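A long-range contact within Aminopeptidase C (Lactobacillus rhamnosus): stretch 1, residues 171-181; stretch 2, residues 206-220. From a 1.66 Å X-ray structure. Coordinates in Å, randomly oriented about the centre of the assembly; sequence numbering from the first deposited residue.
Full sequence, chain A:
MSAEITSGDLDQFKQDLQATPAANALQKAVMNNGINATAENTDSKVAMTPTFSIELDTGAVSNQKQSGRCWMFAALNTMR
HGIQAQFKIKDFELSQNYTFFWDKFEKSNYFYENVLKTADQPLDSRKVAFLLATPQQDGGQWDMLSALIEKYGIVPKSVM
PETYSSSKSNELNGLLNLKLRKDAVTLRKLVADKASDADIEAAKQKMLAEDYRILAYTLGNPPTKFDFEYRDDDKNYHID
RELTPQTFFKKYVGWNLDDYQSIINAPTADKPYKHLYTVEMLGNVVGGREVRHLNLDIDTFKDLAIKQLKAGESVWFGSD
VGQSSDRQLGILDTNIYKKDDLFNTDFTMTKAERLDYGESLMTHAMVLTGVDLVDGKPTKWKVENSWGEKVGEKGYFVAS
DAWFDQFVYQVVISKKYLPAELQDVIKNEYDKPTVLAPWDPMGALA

Stretch 1 (171-181) ELNGLLNLKLR
Stretch 2 206-220: KMLAEDYRILAYTLG

A lysine buried between two helices must bring its charge to partners that can neutralise it, and the contact between residues 171-181 and 206-220 of this aminopeptidase shows one way of doing so. Lys179 NZ forms salt bridges with Glu210 OE1 at 2.9 Å and with Asp211 OD1 at 3.0 Å, both hydrogen-bonded, and adds a weak hydrogen bond to the backbone Met207 O at 3.3 Å. The last two acceptors lie close together, Met207 O to Asp211 OD1 being 3.2 Å, and the ammonium group they share offsets their repulsion. Met207, a selenomethionine (m, t, t), thus contributes mainly its carbonyl, which also accepts the helical bond from Asp211 N at 2.9 Å.

To reach this site Lys179 points its CA-to-CB bond toward the opposing helix and adopts chi angles t, p, t, p. Its side chain sits among Met207, Glu210, Asp211 and Ile214, so that a polar residue acts as a knob in a hole. The aliphatic part is not idle: Lys179 CG lies 4.3 Å from Ile214 CD1. Glu210 (m, t, chi3 -18°) is also engaged within its own helix, where Lys206 NZ makes weak hydrogen bonds to Glu210 OE1 at 3.3 Å and Glu210 OE2 at 3.2 Å as part of a salt bridge. Asp211 (chi1 -55°, chi2 -17°) directs OD1 to the lysine, while its OD2 is hydrogen-bonded elsewhere in the structure.

The framework is a pair of nearly antiparallel helices, with 175° between their directions and a closest axial approach of 11.1 Å. Residues 171-181 are helical throughout; the second helix, already under way at Lys206, runs to Leu219 and gives way at Gly220, whose phi/psi of 99/175 includes a positive phi. Nearest CA atoms set the register: Leu172 CA to Thr218 CA is 7.3 Å, Leu176 CA to Asp211 CA 7.5 Å, and Leu180 CA to Met207 CA 8.6 Å.

Seven residues before the lysine, two helical turns away, Leu172 (t, p) supplies an apolar knob among Ile214, Leu215, Thr218 and Leu219. Leu172 CD1 approaches Ile214 CG2 at 3.9 Å and Leu215 CD2 at 4.0 Å; Leu172 CD2 meets Leu219 CD2 at 4.1 Å. Ile214, Leu215 and Leu219 all adopt m, t. Leu172 CD1 also lies 3.6 Å from Thr218 OG1, a hydroxyl whose hydrogen bond to Ile214 O, at 2.7 Å with chi1 p, satisfies it within its own helix. Between the knobs, Leu176 (t, p) places CD1 4.3 Å from Asp211 OD1. The contact buries 485 Å² in total.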

# COMPACT_ATOMS: atom_id res chain seq x y z
N GLU A 171 18.41 -4.90 -18.52
CA GLU A 171 18.46 -4.15 -19.80
C GLU A 171 19.93 -4.02 -20.33
O GLU A 171 20.21 -4.16 -21.54
CB GLU A 171 17.80 -2.78 -19.67
CG GLU A 171 16.29 -2.67 -19.30
CD GLU A 171 15.82 -1.33 -18.43
OE1 GLU A 171 16.16 -0.10 -18.75
OE2 GLU A 171 15.04 -1.50 -17.39
N LEU A 172 20.85 -3.80 -19.40
CA LEU A 172 22.27 -3.74 -19.76
C LEU A 172 22.71 -5.10 -20.32
O LEU A 172 23.36 -5.14 -21.33
CB LEU A 172 23.13 -3.28 -18.57
CG LEU A 172 24.67 -3.47 -18.69
CD1 LEU A 172 25.15 -2.67 -19.88
CD2 LEU A 172 25.34 -3.12 -17.40
N ASN A 173 22.39 -6.21 -19.65
CA ASN A 173 22.80 -7.51 -20.19
C ASN A 173 22.16 -7.75 -21.56
O ASN A 173 22.84 -8.26 -22.48
CB ASN A 173 22.48 -8.67 -19.26
CG ASN A 173 23.39 -8.67 -18.07
OD1 ASN A 173 24.60 -8.55 -18.24
ND2 ASN A 173 22.84 -8.74 -16.90
N GLY A 174 20.88 -7.37 -21.71
CA GLY A 174 20.22 -7.57 -23.02
C GLY A 174 20.91 -6.83 -24.14
O GLY A 174 21.18 -7.36 -25.22
N LEU A 175 21.25 -5.56 -23.91
CA LEU A 175 21.87 -4.72 -24.97
C LEU A 175 23.32 -5.10 -25.17
O LEU A 175 23.74 -5.23 -26.32
CB LEU A 175 21.80 -3.21 -24.60
CG LEU A 175 22.39 -2.24 -25.63
CD1 LEU A 175 21.63 -2.37 -26.94
CD2 LEU A 175 22.37 -0.81 -25.03
N LEU A 176 24.00 -5.48 -24.10
CA LEU A 176 25.42 -5.79 -24.28
C LEU A 176 25.54 -7.15 -25.03
O LEU A 176 26.39 -7.32 -25.91
CB LEU A 176 26.17 -5.78 -22.96
CG LEU A 176 27.67 -6.12 -23.01
CD1 LEU A 176 28.35 -5.11 -23.93
CD2 LEU A 176 28.17 -6.05 -21.60
N ASN A 177 24.66 -8.08 -24.69
CA ASN A 177 24.67 -9.39 -25.35
C ASN A 177 24.37 -9.22 -26.83
O ASN A 177 24.99 -9.88 -27.67
CB ASN A 177 23.71 -10.35 -24.63
CG ASN A 177 24.27 -10.88 -23.38
OD1 ASN A 177 25.48 -10.75 -23.07
ND2 ASN A 177 23.43 -11.49 -22.60
N LEU A 178 23.46 -8.30 -27.14
CA LEU A 178 23.09 -8.07 -28.54
C LEU A 178 24.30 -7.53 -29.28
O LEU A 178 24.73 -8.03 -30.35
CB LEU A 178 21.96 -7.11 -28.60
CG LEU A 178 21.69 -6.38 -29.91
CD1 LEU A 178 21.50 -7.33 -31.08
CD2 LEU A 178 20.53 -5.40 -29.83
N LYS A 179 24.94 -6.56 -28.63
CA LYS A 179 26.17 -5.92 -29.20
C LYS A 179 27.27 -6.99 -29.45
O LYS A 179 27.89 -7.05 -30.55
CB LYS A 179 26.67 -4.81 -28.25
CG LYS A 179 27.97 -4.14 -28.69
CD LYS A 179 27.91 -3.49 -30.04
CE LYS A 179 29.00 -2.44 -30.26
NZ LYS A 179 30.30 -2.95 -29.98
N LEU A 180 27.54 -7.83 -28.47
CA LEU A 180 28.58 -8.82 -28.57
C LEU A 180 28.29 -9.83 -29.63
O LEU A 180 29.18 -10.15 -30.46
CB LEU A 180 28.85 -9.52 -27.27
CG LEU A 180 29.32 -8.68 -26.11
CD1 LEU A 180 29.35 -9.50 -24.84
CD2 LEU A 180 30.70 -8.02 -26.42
N ARG A 181 27.03 -10.23 -29.73
CA ARG A 181 26.63 -11.16 -30.83
C ARG A 181 26.78 -10.57 -32.23
O ARG A 181 27.26 -11.23 -33.18
CB ARG A 181 25.20 -11.68 -30.56
CG ARG A 181 25.07 -12.67 -29.46
CD ARG A 181 23.60 -13.03 -29.25
NE ARG A 181 23.46 -13.95 -28.14
CZ ARG A 181 22.66 -13.82 -27.08
NH1 ARG A 181 21.88 -12.75 -26.90
NH2 ARG A 181 22.62 -14.85 -26.25
N LYS A 206 37.70 -0.85 -31.94
CA LYS A 206 36.57 -0.00 -32.20
C LYS A 206 35.35 -0.59 -31.43
O LYS A 206 34.62 0.20 -30.81
CB LYS A 206 36.31 0.11 -33.70
CG LYS A 206 34.96 0.73 -34.10
CD LYS A 206 34.35 0.19 -35.42
CE LYS A 206 32.79 0.10 -35.42
NZ LYS A 206 32.23 -1.20 -34.90
N MSE A 207 35.21 -1.92 -31.46
CA MSE A 207 34.09 -2.65 -30.76
C MSE A 207 34.15 -2.38 -29.27
O MSE A 207 33.13 -2.02 -28.64
CB MSE A 207 34.15 -4.14 -30.95
CG MSE A 207 33.91 -4.47 -32.42
SE MSE A 207 34.42 -6.35 -32.70
CE MSE A 207 33.98 -6.17 -34.58
N LEU A 208 35.34 -2.45 -28.72
CA LEU A 208 35.59 -2.18 -27.30
C LEU A 208 35.32 -0.75 -26.93
O LEU A 208 34.81 -0.52 -25.83
CB LEU A 208 36.98 -2.63 -26.84
CG LEU A 208 37.16 -4.15 -26.79
CD1 LEU A 208 38.58 -4.49 -26.52
CD2 LEU A 208 36.34 -4.80 -25.74
N ALA A 209 35.64 0.22 -27.81
CA ALA A 209 35.37 1.64 -27.54
C ALA A 209 33.86 1.83 -27.34
O ALA A 209 33.45 2.52 -26.48
CB ALA A 209 35.83 2.58 -28.63
N GLU A 210 33.08 1.21 -28.19
CA GLU A 210 31.62 1.23 -28.07
C GLU A 210 31.16 0.55 -26.80
O GLU A 210 30.30 1.10 -26.14
CB GLU A 210 31.03 0.53 -29.29
CG GLU A 210 31.30 1.26 -30.59
CD GLU A 210 31.19 0.42 -31.86
OE1 GLU A 210 31.23 -0.84 -31.74
OE2 GLU A 210 30.99 1.03 -32.92
N ASP A 211 31.66 -0.64 -26.49
CA ASP A 211 31.32 -1.29 -25.24
C ASP A 211 31.65 -0.44 -24.00
O ASP A 211 30.87 -0.41 -23.03
CB ASP A 211 31.99 -2.67 -25.13
CG ASP A 211 31.69 -3.57 -26.33
OD1 ASP A 211 30.70 -3.24 -27.03
OD2 ASP A 211 32.49 -4.59 -26.55
N TYR A 212 32.82 0.21 -24.03
CA TYR A 212 33.22 1.10 -22.98
C TYR A 212 32.15 2.18 -22.74
O TYR A 212 31.76 2.46 -21.58
CB TYR A 212 34.66 1.69 -23.24
CG TYR A 212 35.16 2.51 -22.07
CD1 TYR A 212 35.82 1.93 -21.04
CD2 TYR A 212 34.83 3.86 -21.93
CE1 TYR A 212 36.21 2.63 -19.92
CE2 TYR A 212 35.25 4.58 -20.81
CZ TYR A 212 35.94 3.94 -19.82
OH TYR A 212 36.32 4.64 -18.71
N ARG A 213 31.68 2.79 -23.80
CA ARG A 213 30.67 3.82 -23.75
C ARG A 213 29.30 3.33 -23.21
O ARG A 213 28.67 4.02 -22.42
CB ARG A 213 30.56 4.47 -25.09
CG ARG A 213 29.41 5.46 -25.14
CD ARG A 213 29.51 6.35 -26.34
NE ARG A 213 29.32 5.73 -27.61
CZ ARG A 213 30.34 5.49 -28.47
NH1 ARG A 213 30.12 5.02 -29.68
NH2 ARG A 213 31.63 5.70 -28.07
N ILE A 214 28.89 2.13 -23.61
CA ILE A 214 27.66 1.50 -23.04
C ILE A 214 27.76 1.31 -21.54
O ILE A 214 26.86 1.64 -20.79
CB ILE A 214 27.39 0.12 -23.75
CG1 ILE A 214 27.04 0.36 -25.21
CG2 ILE A 214 26.37 -0.69 -22.96
CD1 ILE A 214 27.07 -0.88 -26.08
N LEU A 215 28.93 0.88 -21.07
CA LEU A 215 29.14 0.75 -19.63
C LEU A 215 29.32 2.06 -18.87
O LEU A 215 28.86 2.20 -17.78
CB LEU A 215 30.30 -0.20 -19.41
CG LEU A 215 30.04 -1.57 -19.93
CD1 LEU A 215 31.33 -2.38 -19.96
CD2 LEU A 215 29.05 -2.39 -19.09
N ALA A 216 29.97 3.05 -19.49
CA ALA A 216 30.14 4.36 -18.85
C ALA A 216 28.77 5.00 -18.72
O ALA A 216 28.39 5.56 -17.64
CB ALA A 216 31.09 5.19 -19.68
N TYR A 217 27.97 4.88 -19.77
CA TYR A 217 26.61 5.47 -19.69
C TYR A 217 25.73 4.76 -18.63
O TYR A 217 24.93 5.41 -17.94
CB TYR A 217 25.89 5.38 -21.00
CG TYR A 217 26.26 6.44 -22.02
CD1 TYR A 217 27.40 7.23 -21.89
CD2 TYR A 217 25.53 6.55 -23.18
CE1 TYR A 217 27.78 8.18 -22.86
CE2 TYR A 217 25.87 7.51 -24.13
CZ TYR A 217 27.01 8.29 -24.00
OH TYR A 217 27.27 9.22 -24.97
N THR A 218 25.80 3.44 -18.58
CA THR A 218 24.98 2.65 -17.63
C THR A 218 25.43 2.69 -16.20
O THR A 218 24.60 2.66 -15.30
CB THR A 218 24.77 1.21 -18.09
OG1 THR A 218 25.99 0.54 -18.44
CG2 THR A 218 23.82 1.22 -19.28
N LEU A 219 26.75 2.69 -16.00
CA LEU A 219 27.36 2.41 -14.71
C LEU A 219 28.17 3.57 -14.12
O LEU A 219 28.38 3.56 -12.90
CB LEU A 219 28.26 1.20 -14.86
CG LEU A 219 27.59 -0.12 -15.33
CD1 LEU A 219 28.62 -1.22 -15.36
CD2 LEU A 219 26.40 -0.50 -14.44
N GLY A 220 28.52 4.53 -14.97
CA GLY A 220 29.38 5.69 -14.59
C GLY A 220 30.85 5.49 -15.02
O GLY A 220 31.28 4.46 -15.54